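Local coordinates for protein Rab GDP dissociation inhibitor alpha (Naegleria fowleri, PDB 6C87) that probably binds prenylated, GDP-bound Rab GTPases, slows their release of GDP and keeps them soluble for recycling between membranes, at residues S51-L56 / D79-L84; I314-V319 / P386-F391; S296-K301 / V409-S414; A197-T202 / E217-Y222. All coordinates share one frame; numbering follows the deposited sequence.

Contact 1 (S51-L56 / D79-L84)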
loop_
_atom_site.group_PDB
_atom_site.type_symbol
_atom_site.label_atom_id
_atom_site.label_comp_id
_atom_site.label_asym_id
_atom_site.label_seq_id
_atom_site.Cartn_x
_atom_site.Cartn_y
_atom_site.Cartn_z
ATOM N N SER A 51 -30.988 16.760 -1.932
ATOM C CA SER A 51 -30.652 16.234 -3.248
ATOM C C SER A 51 -31.723 15.279 -3.752
ATOM O O SER A 51 -31.453 14.433 -4.611
ATOM C CB SER A 51 -29.283 15.546 -3.230
ATOM O OG SER A 51 -29.285 14.383 -2.423
ATOM N N ALA A 52 -32.948 15.440 -3.263
ATOM C CA ALA A 52 -34.027 14.515 -3.556
ATOM C C ALA A 52 -34.384 14.545 -5.035
ATOM O O ALA A 52 -34.031 15.471 -5.776
ATOM C CB ALA A 52 -35.261 14.850 -2.712
ATOM N N SER A 53 -35.075 13.493 -5.464
ATOM C CA SER A 53 -35.555 13.355 -6.833
ATOM C C SER A 53 -37.051 13.641 -6.832
ATOM O O SER A 53 -37.824 12.919 -6.196
ATOM C CB SER A 53 -35.258 11.956 -7.377
ATOM O OG SER A 53 -35.741 11.800 -8.703
ATOM N N LEU A 54 -37.453 14.698 -7.525
ATOM C CA LEU A 54 -38.827 15.176 -7.484
ATOM C C LEU A 54 -39.514 14.999 -8.830
ATOM O O LEU A 54 -38.883 15.123 -9.888
ATOM C CB LEU A 54 -38.878 16.656 -7.077
ATOM C CG LEU A 54 -38.870 16.982 -5.579
ATOM C CD1 LEU A 54 -37.637 16.421 -4.898
ATOM C CD2 LEU A 54 -38.956 18.485 -5.370
ATOM N N ASN A 55 -40.825 14.738 -8.780
ATOM C CA ASN A 55 -41.624 14.795 -9.988
ATOM C C ASN A 55 -42.154 16.217 -10.143
ATOM O O ASN A 55 -41.901 17.092 -9.308
ATOM C CB ASN A 55 -42.742 13.742 -9.981
ATOM C CG ASN A 55 -43.790 13.967 -8.895
ATOM O OD1 ASN A 55 -44.217 15.092 -8.626
ATOM N ND2 ASN A 55 -44.216 12.881 -8.274
ATOM N N LEU A 56 -42.915 16.446 -11.219
ATOM C CA LEU A 56 -43.307 17.807 -11.569
ATOM C C LEU A 56 -44.275 18.388 -10.541
ATOM O O LEU A 56 -44.126 19.545 -10.131
ATOM C CB LEU A 56 -43.901 17.832 -12.976
ATOM C CG LEU A 56 -44.031 19.198 -13.657
ATOM C CD1 LEU A 56 -42.665 19.862 -13.847
ATOM C CD2 LEU A 56 -44.738 19.065 -14.990
ATOM N N ASP A 79 -43.667 11.521 -15.290
ATOM C CA ASP A 79 -42.568 11.296 -16.224
ATOM C C ASP A 79 -41.287 12.028 -15.824
ATOM O O ASP A 79 -40.245 11.813 -16.457
ATOM C CB ASP A 79 -42.976 11.701 -17.644
ATOM C CG ASP A 79 -43.874 10.669 -18.319
ATOM O OD1 ASP A 79 -44.041 9.564 -17.765
ATOM O OD2 ASP A 79 -44.394 10.953 -19.420
ATOM N N TYR A 80 -41.342 12.901 -14.820
ATOM C CA TYR A 80 -40.185 13.669 -14.373
ATOM C C TYR A 80 -39.540 13.018 -13.160
ATOM O O TYR A 80 -40.226 12.679 -12.193
ATOM C CB TYR A 80 -40.579 15.097 -14.015
ATOM C CG TYR A 80 -40.864 16.001 -15.181
ATOM C CD1 TYR A 80 -42.152 16.136 -15.690
ATOM C CD2 TYR A 80 -39.848 16.755 -15.753
ATOM C CE1 TYR A 80 -42.415 16.997 -16.752
ATOM C CE2 TYR A 80 -40.096 17.611 -16.810
ATOM C CZ TYR A 80 -41.379 17.730 -17.308
ATOM O OH TYR A 80 -41.607 18.579 -18.367
ATOM N N ASN A 81 -38.210 12.907 -13.190
ATOM C CA ASN A 81 -37.406 12.471 -12.048
ATOM C C ASN A 81 -36.301 13.508 -11.921
ATOM O O ASN A 81 -35.172 13.290 -12.363
ATOM C CB ASN A 81 -36.832 11.044 -12.241
ATOM C CG ASN A 81 -37.901 9.977 -12.244
ATOM O OD1 ASN A 81 -38.532 9.704 -11.226
ATOM N ND2 ASN A 81 -38.110 9.365 -13.400
ATOM N N ILE A 82 -36.634 14.641 -11.312
ATOM C CA ILE A 82 -35.751 15.800 -11.292
ATOM C C ILE A 82 -34.864 15.719 -10.054
ATOM O O ILE A 82 -35.332 15.892 -8.926
ATOM C CB ILE A 82 -36.547 17.110 -11.325
ATOM C CG1 ILE A 82 -37.318 17.228 -12.641
ATOM C CG2 ILE A 82 -35.618 18.292 -11.142
ATOM C CD1 ILE A 82 -38.384 18.303 -12.647
ATOM N N ASP A 83 -33.577 15.456 -10.272
ATOM C CA ASP A 83 -32.592 15.486 -9.200
ATOM C C ASP A 83 -32.268 16.936 -8.870
ATOM O O ASP A 83 -31.781 17.679 -9.729
ATOM C CB ASP A 83 -31.332 14.737 -9.632
ATOM C CG ASP A 83 -31.580 13.261 -9.858
ATOM O OD1 ASP A 83 -32.313 12.641 -9.055
ATOM O OD2 ASP A 83 -31.051 12.727 -10.852
ATOM N N LEU A 84 -32.531 17.339 -7.626
ATOM C CA LEU A 84 -32.307 18.731 -7.242
ATOM C C LEU A 84 -30.827 19.092 -7.246
ATOM O O LEU A 84 -30.480 20.268 -7.416
ATOM C CB LEU A 84 -32.923 18.998 -5.876
ATOM C CG LEU A 84 -34.449 18.894 -5.824
ATOM C CD1 LEU A 84 -34.953 19.054 -4.393
ATOM C CD2 LEU A 84 -35.047 19.945 -6.723
HETATM O O HOH W 1 -33.587 10.667 -10.055
HETATM O O HOH W 2 -38.314 10.955 -8.926
#

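Contact 2 (I314-V319 / P386-F391)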
loop_
_atom_site.group_PDB
_atom_site.type_symbol
_atom_site.label_atom_id
_atom_site.label_comp_id
_atom_site.label_asym_id
_atom_site.label_seq_id
_atom_site.Cartn_x
_atom_site.Cartn_y
_atom_site.Cartn_z
ATOM N N ILE A 314 -36.638 23.617 -17.473
ATOM C CA ILE A 314 -37.264 22.671 -18.384
ATOM C C ILE A 314 -37.265 23.272 -19.783
ATOM O O ILE A 314 -37.815 24.361 -20.007
ATOM C CB ILE A 314 -38.684 22.312 -17.936
ATOM C CG1 ILE A 314 -38.623 21.695 -16.533
ATOM C CG2 ILE A 314 -39.316 21.371 -18.965
ATOM C CD1 ILE A 314 -39.969 21.357 -15.933
ATOM N N LEU A 315 -36.668 22.552 -20.727
ATOM C CA LEU A 315 -36.554 23.007 -22.101
ATOM C C LEU A 315 -37.329 22.069 -23.011
ATOM O O LEU A 315 -37.447 20.870 -22.742
ATOM C CB LEU A 315 -35.084 23.067 -22.544
ATOM C CG LEU A 315 -34.093 23.767 -21.606
ATOM C CD1 LEU A 315 -32.690 23.739 -22.181
ATOM C CD2 LEU A 315 -34.530 25.206 -21.367
ATOM N N SER A 316 -37.854 22.630 -24.096
ATOM C CA SER A 316 -38.481 21.865 -25.163
ATOM C C SER A 316 -37.589 21.805 -26.398
ATOM O O SER A 316 -38.071 21.644 -27.523
ATOM C CB SER A 316 -39.844 22.458 -25.505
ATOM O OG SER A 316 -40.802 22.055 -24.545
ATOM N N HIS A 317 -36.280 21.932 -26.194
ATOM C CA HIS A 317 -35.325 21.996 -27.288
ATOM C C HIS A 317 -33.948 21.666 -26.738
ATOM O O HIS A 317 -33.679 21.925 -25.564
ATOM C CB HIS A 317 -35.320 23.392 -27.934
ATOM C CG HIS A 317 -34.904 24.483 -27.000
ATOM N ND1 HIS A 317 -33.583 24.772 -26.734
ATOM C CD2 HIS A 317 -35.634 25.348 -26.257
ATOM C CE1 HIS A 317 -33.516 25.764 -25.865
ATOM N NE2 HIS A 317 -34.748 26.136 -25.562
ATOM N N PRO A 318 -33.061 21.108 -27.549
ATOM C CA PRO A 318 -31.677 20.949 -27.102
ATOM C C PRO A 318 -31.002 22.309 -26.997
ATOM O O PRO A 318 -31.466 23.319 -27.529
ATOM C CB PRO A 318 -31.039 20.100 -28.207
ATOM C CG PRO A 318 -31.812 20.487 -29.434
ATOM C CD PRO A 318 -33.233 20.719 -28.962
ATOM N N VAL A 319 -29.874 22.328 -26.301
ATOM C CA VAL A 319 -29.127 23.568 -26.181
ATOM C C VAL A 319 -28.471 23.879 -27.520
ATOM O O VAL A 319 -27.897 22.992 -28.171
ATOM C CB VAL A 319 -28.105 23.457 -25.043
ATOM C CG1 VAL A 319 -27.373 24.761 -24.875
ATOM C CG2 VAL A 319 -28.813 23.044 -23.740
ATOM N N PRO A 386 -35.479 29.691 -25.539
ATOM C CA PRO A 386 -36.554 29.910 -24.557
ATOM C C PRO A 386 -36.668 28.826 -23.476
ATOM O O PRO A 386 -36.410 27.658 -23.756
ATOM C CB PRO A 386 -37.818 29.936 -25.426
ATOM C CG PRO A 386 -37.478 29.163 -26.646
ATOM C CD PRO A 386 -35.978 29.150 -26.814
ATOM N N ILE A 387 -37.072 29.218 -22.266
ATOM C CA ILE A 387 -37.201 28.314 -21.124
ATOM C C ILE A 387 -38.677 28.167 -20.764
ATOM O O ILE A 387 -39.356 29.161 -20.483
ATOM C CB ILE A 387 -36.385 28.819 -19.919
ATOM C CG1 ILE A 387 -34.898 28.903 -20.281
ATOM C CG2 ILE A 387 -36.602 27.929 -18.702
ATOM C CD1 ILE A 387 -34.040 29.540 -19.213
ATOM N N ASP A 388 -39.161 26.919 -20.726
ATOM C CA ASP A 388 -40.573 26.673 -20.440
ATOM C C ASP A 388 -40.900 26.965 -18.984
ATOM O O ASP A 388 -41.900 27.626 -18.680
ATOM C CB ASP A 388 -40.934 25.223 -20.773
ATOM C CG ASP A 388 -41.025 24.956 -22.264
ATOM O OD1 ASP A 388 -40.767 25.868 -23.087
ATOM O OD2 ASP A 388 -41.355 23.805 -22.609
ATOM N N GLU A 389 -40.090 26.439 -18.071
ATOM C CA GLU A 389 -40.236 26.629 -16.635
ATOM C C GLU A 389 -38.864 26.714 -16.002
ATOM O O GLU A 389 -37.926 26.030 -16.430
ATOM C CB GLU A 389 -41.039 25.516 -15.944
ATOM C CG GLU A 389 -42.525 25.596 -16.154
ATOM C CD GLU A 389 -43.157 26.763 -15.417
ATOM O OE1 GLU A 389 -42.466 27.394 -14.584
ATOM O OE2 GLU A 389 -44.356 27.029 -15.659
ATOM N N LYS A 390 -38.757 27.586 -15.002
ATOM C CA LYS A 390 -37.505 27.856 -14.316
ATOM C C LYS A 390 -37.748 27.844 -12.810
ATOM O O LYS A 390 -38.669 28.508 -12.319
ATOM C CB LYS A 390 -36.939 29.200 -14.786
ATOM C CG LYS A 390 -35.615 29.558 -14.192
ATOM C CD LYS A 390 -35.160 30.953 -14.591
ATOM C CE LYS A 390 -36.250 31.985 -14.345
ATOM N NZ LYS A 390 -35.653 33.327 -14.143
ATOM N N PHE A 391 -36.907 27.119 -12.078
ATOM C CA PHE A 391 -37.005 27.038 -10.625
ATOM C C PHE A 391 -35.689 27.462 -9.992
ATOM O O PHE A 391 -34.638 26.896 -10.310
ATOM C CB PHE A 391 -37.341 25.625 -10.157
ATOM C CG PHE A 391 -38.516 25.019 -10.843
ATOM C CD1 PHE A 391 -39.808 25.282 -10.392
ATOM C CD2 PHE A 391 -38.337 24.176 -11.934
ATOM C CE1 PHE A 391 -40.909 24.712 -11.015
ATOM C CE2 PHE A 391 -39.436 23.599 -12.567
ATOM C CZ PHE A 391 -40.728 23.870 -12.102
HETATM O O HOH W 3 -38.059 25.266 -24.225
#

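Contact 3 (S296-K301 / V409-S414)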
loop_
_atom_site.group_PDB
_atom_site.type_symbol
_atom_site.label_atom_id
_atom_site.label_comp_id
_atom_site.label_asym_id
_atom_site.label_seq_id
_atom_site.Cartn_x
_atom_site.Cartn_y
_atom_site.Cartn_z
ATOM N N SER A 296 -27.267 18.946 8.393
ATOM C CA SER A 296 -28.544 19.375 8.965
ATOM C C SER A 296 -28.853 18.708 10.301
ATOM O O SER A 296 -29.682 19.221 11.057
ATOM C CB SER A 296 -29.692 19.113 7.986
ATOM O OG SER A 296 -29.982 17.733 7.877
ATOM N N TYR A 297 -28.220 17.578 10.606
ATOM C CA TYR A 297 -28.474 16.869 11.852
ATOM C C TYR A 297 -27.619 17.362 13.008
ATOM O O TYR A 297 -27.912 17.021 14.157
ATOM C CB TYR A 297 -28.248 15.361 11.662
ATOM C CG TYR A 297 -29.332 14.692 10.844
ATOM C CD1 TYR A 297 -30.473 14.198 11.454
ATOM C CD2 TYR A 297 -29.221 14.569 9.461
ATOM C CE1 TYR A 297 -31.471 13.600 10.726
ATOM C CE2 TYR A 297 -30.217 13.967 8.720
ATOM C CZ TYR A 297 -31.345 13.484 9.365
ATOM O OH TYR A 297 -32.355 12.883 8.652
ATOM N N PHE A 298 -26.583 18.151 12.735
ATOM C CA PHE A 298 -25.652 18.628 13.758
ATOM C C PHE A 298 -25.404 20.120 13.576
ATOM O O PHE A 298 -24.290 20.540 13.241
ATOM C CB PHE A 298 -24.342 17.840 13.707
ATOM C CG PHE A 298 -24.535 16.369 13.508
ATOM C CD1 PHE A 298 -24.841 15.542 14.591
ATOM C CD2 PHE A 298 -24.427 15.809 12.241
ATOM C CE1 PHE A 298 -25.036 14.181 14.420
ATOM C CE2 PHE A 298 -24.614 14.447 12.056
ATOM C CZ PHE A 298 -24.919 13.628 13.150
ATOM N N PRO A 299 -26.424 20.953 13.807
ATOM C CA PRO A 299 -26.244 22.400 13.597
ATOM C C PRO A 299 -25.122 22.991 14.426
ATOM O O PRO A 299 -24.447 23.921 13.967
ATOM C CB PRO A 299 -27.603 22.987 14.012
ATOM C CG PRO A 299 -28.557 21.838 13.974
ATOM C CD PRO A 299 -27.754 20.639 14.355
ATOM N N GLU A 300 -24.900 22.477 15.633
ATOM C CA GLU A 300 -23.874 23.019 16.510
ATOM C C GLU A 300 -22.471 22.537 16.164
ATOM O O GLU A 300 -21.507 23.045 16.739
ATOM C CB GLU A 300 -24.196 22.677 17.965
ATOM N N LYS A 301 -22.322 21.605 15.222
ATOM C CA LYS A 301 -21.015 21.038 14.902
ATOM C C LYS A 301 -20.537 21.381 13.494
ATOM O O LYS A 301 -19.564 20.786 13.019
ATOM C CB LYS A 301 -21.035 19.520 15.074
ATOM C CG LYS A 301 -21.439 19.055 16.454
ATOM C CD LYS A 301 -21.071 17.595 16.642
ATOM C CE LYS A 301 -21.223 17.180 18.092
ATOM N NZ LYS A 301 -19.967 17.420 18.852
ATOM N N VAL A 409 -18.633 11.851 15.936
ATOM C CA VAL A 409 -19.649 12.390 15.035
ATOM C C VAL A 409 -18.969 12.735 13.719
ATOM O O VAL A 409 -18.216 13.714 13.637
ATOM C CB VAL A 409 -20.349 13.621 15.622
ATOM C CG1 VAL A 409 -21.447 14.098 14.683
ATOM C CG2 VAL A 409 -20.909 13.316 16.995
ATOM N N PHE A 410 -19.242 11.944 12.686
ATOM C CA PHE A 410 -18.624 12.114 11.376
ATOM C C PHE A 410 -19.644 12.752 10.441
ATOM O O PHE A 410 -20.655 12.130 10.095
ATOM C CB PHE A 410 -18.121 10.771 10.855
ATOM C CG PHE A 410 -17.145 10.112 11.780
ATOM C CD1 PHE A 410 -17.585 9.279 12.793
ATOM C CD2 PHE A 410 -15.788 10.365 11.670
ATOM C CE1 PHE A 410 -16.685 8.686 13.668
ATOM C CE2 PHE A 410 -14.881 9.777 12.537
ATOM C CZ PHE A 410 -15.334 8.935 13.540
ATOM N N ILE A 411 -19.374 13.993 10.035
ATOM C CA ILE A 411 -20.322 14.813 9.286
ATOM C C ILE A 411 -19.814 15.011 7.864
ATOM O O ILE A 411 -18.616 15.234 7.642
ATOM C CB ILE A 411 -20.560 16.171 9.976
ATOM C CG1 ILE A 411 -20.866 15.960 11.461
ATOM C CG2 ILE A 411 -21.688 16.930 9.292
ATOM C CD1 ILE A 411 -21.023 17.245 12.250
ATOM N N SER A 412 -20.729 14.919 6.902
ATOM C CA SER A 412 -20.394 15.148 5.508
ATOM C C SER A 412 -20.434 16.637 5.181
ATOM O O SER A 412 -21.024 17.447 5.901
ATOM C CB SER A 412 -21.362 14.406 4.585
ATOM O OG SER A 412 -22.699 14.875 4.752
ATOM N N LYS A 413 -19.794 16.989 4.068
ATOM C CA LYS A 413 -19.890 18.331 3.525
ATOM C C LYS A 413 -21.131 18.459 2.655
ATOM O O LYS A 413 -21.620 17.479 2.088
ATOM C CB LYS A 413 -18.644 18.673 2.710
ATOM C CG LYS A 413 -17.380 18.752 3.543
ATOM C CD LYS A 413 -16.167 19.054 2.687
ATOM C CE LYS A 413 -14.920 19.125 3.545
ATOM N NZ LYS A 413 -13.706 19.337 2.721
ATOM N N SER A 414 -21.661 19.679 2.581
ATOM C CA SER A 414 -22.709 19.958 1.614
ATOM C C SER A 414 -22.168 19.781 0.200
ATOM O O SER A 414 -20.975 19.962 -0.063
ATOM C CB SER A 414 -23.237 21.376 1.796
ATOM O OG SER A 414 -23.727 21.560 3.114
#

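Contact 4 (A197-T202 / E217-Y222)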
loop_
_atom_site.group_PDB
_atom_site.type_symbol
_atom_site.label_atom_id
_atom_site.label_comp_id
_atom_site.label_asym_id
_atom_site.label_seq_id
_atom_site.Cartn_x
_atom_site.Cartn_y
_atom_site.Cartn_z
ATOM N N ALA A 197 -12.150 21.940 -17.832
ATOM C CA ALA A 197 -13.066 21.090 -18.579
ATOM C C ALA A 197 -12.521 19.688 -18.824
ATOM O O ALA A 197 -13.320 18.761 -19.009
ATOM C CB ALA A 197 -13.420 21.738 -19.926
ATOM N N VAL A 198 -11.197 19.506 -18.833
ATOM C CA VAL A 198 -10.614 18.181 -19.035
ATOM C C VAL A 198 -10.180 17.559 -17.714
ATOM O O VAL A 198 -10.607 16.453 -17.366
ATOM C CB VAL A 198 -9.414 18.227 -19.998
ATOM C CG1 VAL A 198 -8.866 16.827 -20.187
ATOM C CG2 VAL A 198 -9.805 18.832 -21.327
ATOM N N ALA A 199 -9.313 18.255 -16.980
ATOM C CA ALA A 199 -8.783 17.736 -15.725
ATOM C C ALA A 199 -9.719 17.965 -14.544
ATOM O O ALA A 199 -9.496 17.376 -13.480
ATOM C CB ALA A 199 -7.412 18.356 -15.444
ATOM N N LEU A 200 -10.740 18.811 -14.712
ATOM C CA LEU A 200 -11.837 19.003 -13.758
ATOM C C LEU A 200 -11.408 19.706 -12.472
ATOM O O LEU A 200 -12.015 19.507 -11.419
ATOM C CB LEU A 200 -12.523 17.672 -13.421
ATOM C CG LEU A 200 -13.081 16.897 -14.612
ATOM C CD1 LEU A 200 -14.088 15.870 -14.119
ATOM C CD2 LEU A 200 -13.694 17.823 -15.679
ATOM N N TYR A 201 -10.380 20.544 -12.533
ATOM C CA TYR A 201 -10.095 21.427 -11.414
ATOM C C TYR A 201 -11.107 22.564 -11.395
ATOM O O TYR A 201 -11.645 22.960 -12.429
ATOM C CB TYR A 201 -8.675 21.994 -11.499
ATOM C CG TYR A 201 -7.585 20.975 -11.252
ATOM C CD1 TYR A 201 -7.360 20.466 -9.978
ATOM C CD2 TYR A 201 -6.774 20.527 -12.290
ATOM C CE1 TYR A 201 -6.366 19.535 -9.747
ATOM C CE2 TYR A 201 -5.774 19.598 -12.067
ATOM C CZ TYR A 201 -5.574 19.106 -10.795
ATOM O OH TYR A 201 -4.583 18.179 -10.567
ATOM N N THR A 202 -11.374 23.079 -10.201
ATOM C CA THR A 202 -12.332 24.158 -10.031
ATOM C C THR A 202 -11.672 25.518 -9.899
ATOM O O THR A 202 -12.358 26.534 -10.045
ATOM C CB THR A 202 -13.198 23.896 -8.799
ATOM O OG1 THR A 202 -12.371 23.919 -7.632
ATOM C CG2 THR A 202 -13.844 22.531 -8.905
ATOM N N GLU A 217 -2.272 12.565 -15.450
ATOM C CA GLU A 217 -3.089 11.391 -15.155
ATOM C C GLU A 217 -4.577 11.705 -15.287
ATOM O O GLU A 217 -5.340 10.892 -15.822
ATOM C CB GLU A 217 -2.765 10.867 -13.752
ATOM N N ARG A 218 -4.998 12.899 -14.844
ATOM C CA ARG A 218 -6.401 13.290 -14.956
ATOM C C ARG A 218 -6.826 13.456 -16.411
ATOM O O ARG A 218 -7.946 13.091 -16.783
ATOM C CB ARG A 218 -6.652 14.595 -14.208
ATOM C CG ARG A 218 -6.515 14.552 -12.724
ATOM C CD ARG A 218 -6.746 15.959 -12.201
ATOM N NE ARG A 218 -7.051 15.992 -10.777
ATOM C CZ ARG A 218 -8.258 16.232 -10.281
ATOM N NH1 ARG A 218 -9.279 16.459 -11.096
ATOM N NH2 ARG A 218 -8.445 16.244 -8.967
ATOM N N MET A 219 -5.969 14.048 -17.239
ATOM C CA MET A 219 -6.309 14.174 -18.652
ATOM C C MET A 219 -6.392 12.805 -19.318
ATOM O O MET A 219 -7.251 12.581 -20.179
ATOM C CB MET A 219 -5.287 15.061 -19.359
ATOM C CG MET A 219 -5.077 16.410 -18.692
ATOM S SD MET A 219 -3.840 17.467 -19.500
ATOM C CE MET A 219 -3.536 16.582 -21.037
ATOM N N ARG A 220 -5.510 11.875 -18.929
ATOM C CA ARG A 220 -5.571 10.518 -19.468
ATOM C C ARG A 220 -6.856 9.815 -19.048
ATOM O O ARG A 220 -7.444 9.060 -19.831
ATOM C CB ARG A 220 -4.356 9.703 -19.016
ATOM C CG ARG A 220 -3.004 10.270 -19.422
ATOM C CD ARG A 220 -2.554 9.820 -20.801
ATOM N NE ARG A 220 -1.258 10.405 -21.141
ATOM C CZ ARG A 220 -0.090 9.933 -20.718
ATOM N NH1 ARG A 220 -0.051 8.861 -19.940
ATOM N NH2 ARG A 220 1.040 10.531 -21.070
ATOM N N LEU A 221 -7.296 10.033 -17.810
ATOM C CA LEU A 221 -8.549 9.441 -17.369
ATOM C C LEU A 221 -9.710 9.913 -18.231
ATOM O O LEU A 221 -10.558 9.110 -18.644
ATOM C CB LEU A 221 -8.792 9.796 -15.903
ATOM C CG LEU A 221 -10.121 9.362 -15.296
ATOM C CD1 LEU A 221 -10.232 7.841 -15.287
ATOM C CD2 LEU A 221 -10.253 9.935 -13.894
ATOM N N TYR A 222 -9.740 11.217 -18.534
ATOM C CA TYR A 222 -10.776 11.777 -19.392
ATOM C C TYR A 222 -10.734 11.150 -20.779
ATOM O O TYR A 222 -11.758 10.688 -21.291
ATOM C CB TYR A 222 -10.614 13.302 -19.467
ATOM C CG TYR A 222 -11.718 14.046 -20.211
ATOM C CD1 TYR A 222 -11.845 13.942 -21.595
ATOM C CD2 TYR A 222 -12.622 14.854 -19.537
ATOM C CE1 TYR A 222 -12.844 14.604 -22.282
ATOM C CE2 TYR A 222 -13.629 15.536 -20.223
ATOM C CZ TYR A 222 -13.736 15.398 -21.595
ATOM O OH TYR A 222 -14.723 16.055 -22.296
#

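Contact 1 (S51-L56 / D79-L84)
L56 lays its CD1 methyl almost over the centre of the Y80 ring, with 4.1 Å from L56 CD1 to the Y80 ring centroid. In this CH-pi contact the two side chains lie alongside one another and point the same way. L56 CG is anti to the backbone N (chi1 -164°), which sets the branch along the ring, and its other methyl reaches the rim, L56 CD2 to Y80 CE1 being 3.6 Å. Y80 OH continues past the pair to a hydrogen bond with L74 O.

L54 and L84 approach differently, crossing at a slant and meeting tip to tip, with 3.8 Å between L54 CD1 and L84 CD1. The face carrying S53 and D83 is wet instead. There a water gives a proton to D83 OD1 at 2.6 Å and also hydrogen-bonds S53 OG, and a second water sits between S53 OG and N81 OD1. The other D83 oxygen, OD2, accepts from L241 N.

The backbones are joined by a short antiparallel ladder. L54 and I82, whose side chains lie on the other face, form its hydrogen-bonded pair, with L54 N to I82 O at 2.8 Å and I82 N to L54 O at 2.7 Å, while S53 and D83 form the non-hydrogen-bonded pair. L84 N adds a third bond, to A52 O at 3.0 Å.

N55, just after the strand, is the N-cap of helix 56-64, its OD1 taking Q58 N. M59 of that helix covers L54, I82 and L84, while I312 and I314 of strand 302-315 pack against I82, L84, L56 and Y80.

Contact 2 (I314-V319 / P386-F391)
P386, which follows a cis peptide bond, presents its carbonyl oxygen to H317, and H317 NE2 donates to P386 O at 2.9 Å with the oxygen in the plane of the imidazole. The other ring nitrogen, ND1, donates to P318 O; the two bonds fix the ring's rotation and, if both are real, would suit a protonated imidazole. I387 is purely apolar here, its CG1 crossing L315 CD2 at 3.9 Å.

D388 is held through its backbone and both carboxylate oxygens. Its N donates to I314 O at 3.0 Å, and S316 OG meets D388 OD2 at 2.7 Å on the syn side. A water bridges the two segments, accepting from S316 N and donating to D388 OD1 and P386 O.

At E389 the carbonyl takes over, with I314 N to E389 O at 2.9 Å, while its carboxylate turns away to a salt bridge with R64. F391 then offers a ring edge to I314, CE2 lying 4.1 Å from I314 CD1.

The contact ties the end of strand 302-315 to the start of its antiparallel neighbour 389-400. L56 and M59 of helix 56-64 touch I314 and F391 respectively, and strand 360-367 packs against I314 and L315.

Contact 3 (S296-K301 / V409-S414)
F298 leaves the backbone toward V409 and I411, and each part of its side chain finds an apolar partner. Its CB lies 3.7 Å from I411 CD1. CG stands anti to the carbonyl carbon (chi1 -42°), and from there the ring is divided between two neighbours. F298 CD2 meets I411 CG1 at 3.6 Å, the two side chains sliding past each other in opposite directions. V409 CG1 lies over the middle of the ring, 3.7 Å from the F298 ring centroid and 14° off the normal, a CH-pi contact. It comes closest to F298 CE1, at 3.6 Å, and F298 CZ, at the tip, is 3.8 Å from V409 CG1. The opposite face receives Y297 CB toward its rim, so the ring is sandwiched between a methyl and the Y297 methylene.

K301 closes the same patch with its aliphatic stem. Its CB touches I411 CD1 at 3.6 Å, and farther out K301 CE reaches V409 CG2 at 4.0 Å, the lysine crossing the valine at about a right angle. The chain stays extended until it bends at chi4 (-89°), and the ammonium then joins D407 in a salt bridge.

F298 and V409 both also touch V291 of strand 290-293, while Y270 of strand 267-270 meets K301 and V409. The loop following strand 290-293 therefore packs on one face of the five-stranded parallel sheet of order 3-2-1-4-5, beside 409-411, an outermost strand within this chain, in the Rossmann-like fold that GDI shares with flavoproteins.

Contact 4 (A197-T202 / E217-Y222)
R218 gives up more surface to this contact than any other residue, and its guanidinium is engaged in two different ways by the 197-202 turn. R218 NH1 donates to A199 O at 2.6 Å, approaching nearly head-on to the carbonyl although the bond bends at the hydrogen (140°). Y201 meanwhile covers one face of the guanidinium, a cation-pi contact with 4.2 Å from R218 CZ to the Y201 ring centroid and the two planes 31° apart. The side chain is extended from CG to NE, which carries the charge beyond the methyl of A199, whose CB lies 4.0 Å from R218 CB. R218 NH2 has a salt bridge to E422, so the guanidinium has a carbonyl, a ring and a carboxylate as partners.

The two helices, 188-198 and 212-229, probably belong to the smaller helical domain of the GDI family, which in relatives receives the prenyl group of the Rab. The chain leaves helix 188-198 through a turn in which L200 takes positive phi, and A199 O faces the arginine.

V198 and Y222 bury the next largest areas and cross at about a right angle. With V198 CG1 anti to the backbone N (chi1 -179°), this methyl fits between M219 and Y222, at 4.1 Å from M219 CB and 4.0 Å from Y222 CG. The tyrosine ring also lies against the carbonyls of A197 and V198, obliquely, Y222 CD2 being 3.4 Å from V198 O. Y222 OH hydrogen-bonds S117 OG, and V128 touches both V198 and Y222.

Contacts 1 and 2 share a neighbourhood: their centres are 15 Å apart and they touch where Y80 and L56 meet I314, so strand 302-315 and helix 56-64 serve both. Both are partly buried and both depend on backbone bonds, yet contact 1 pairs them with apolar tips and a watery face, whereas contact 2, with S316 and P386 exposed, relies more on side-chain hydrogen bonds. Contacts 3 and 4 are more buried and lie on opposite sides of the chain's centre, about 11 Å apart at their nearest atoms. Contact 3 is purely apolar between its segments, beside the parallel sheet; contact 4 adds an arginine, bonded to a carbonyl and lying under a tyrosine ring.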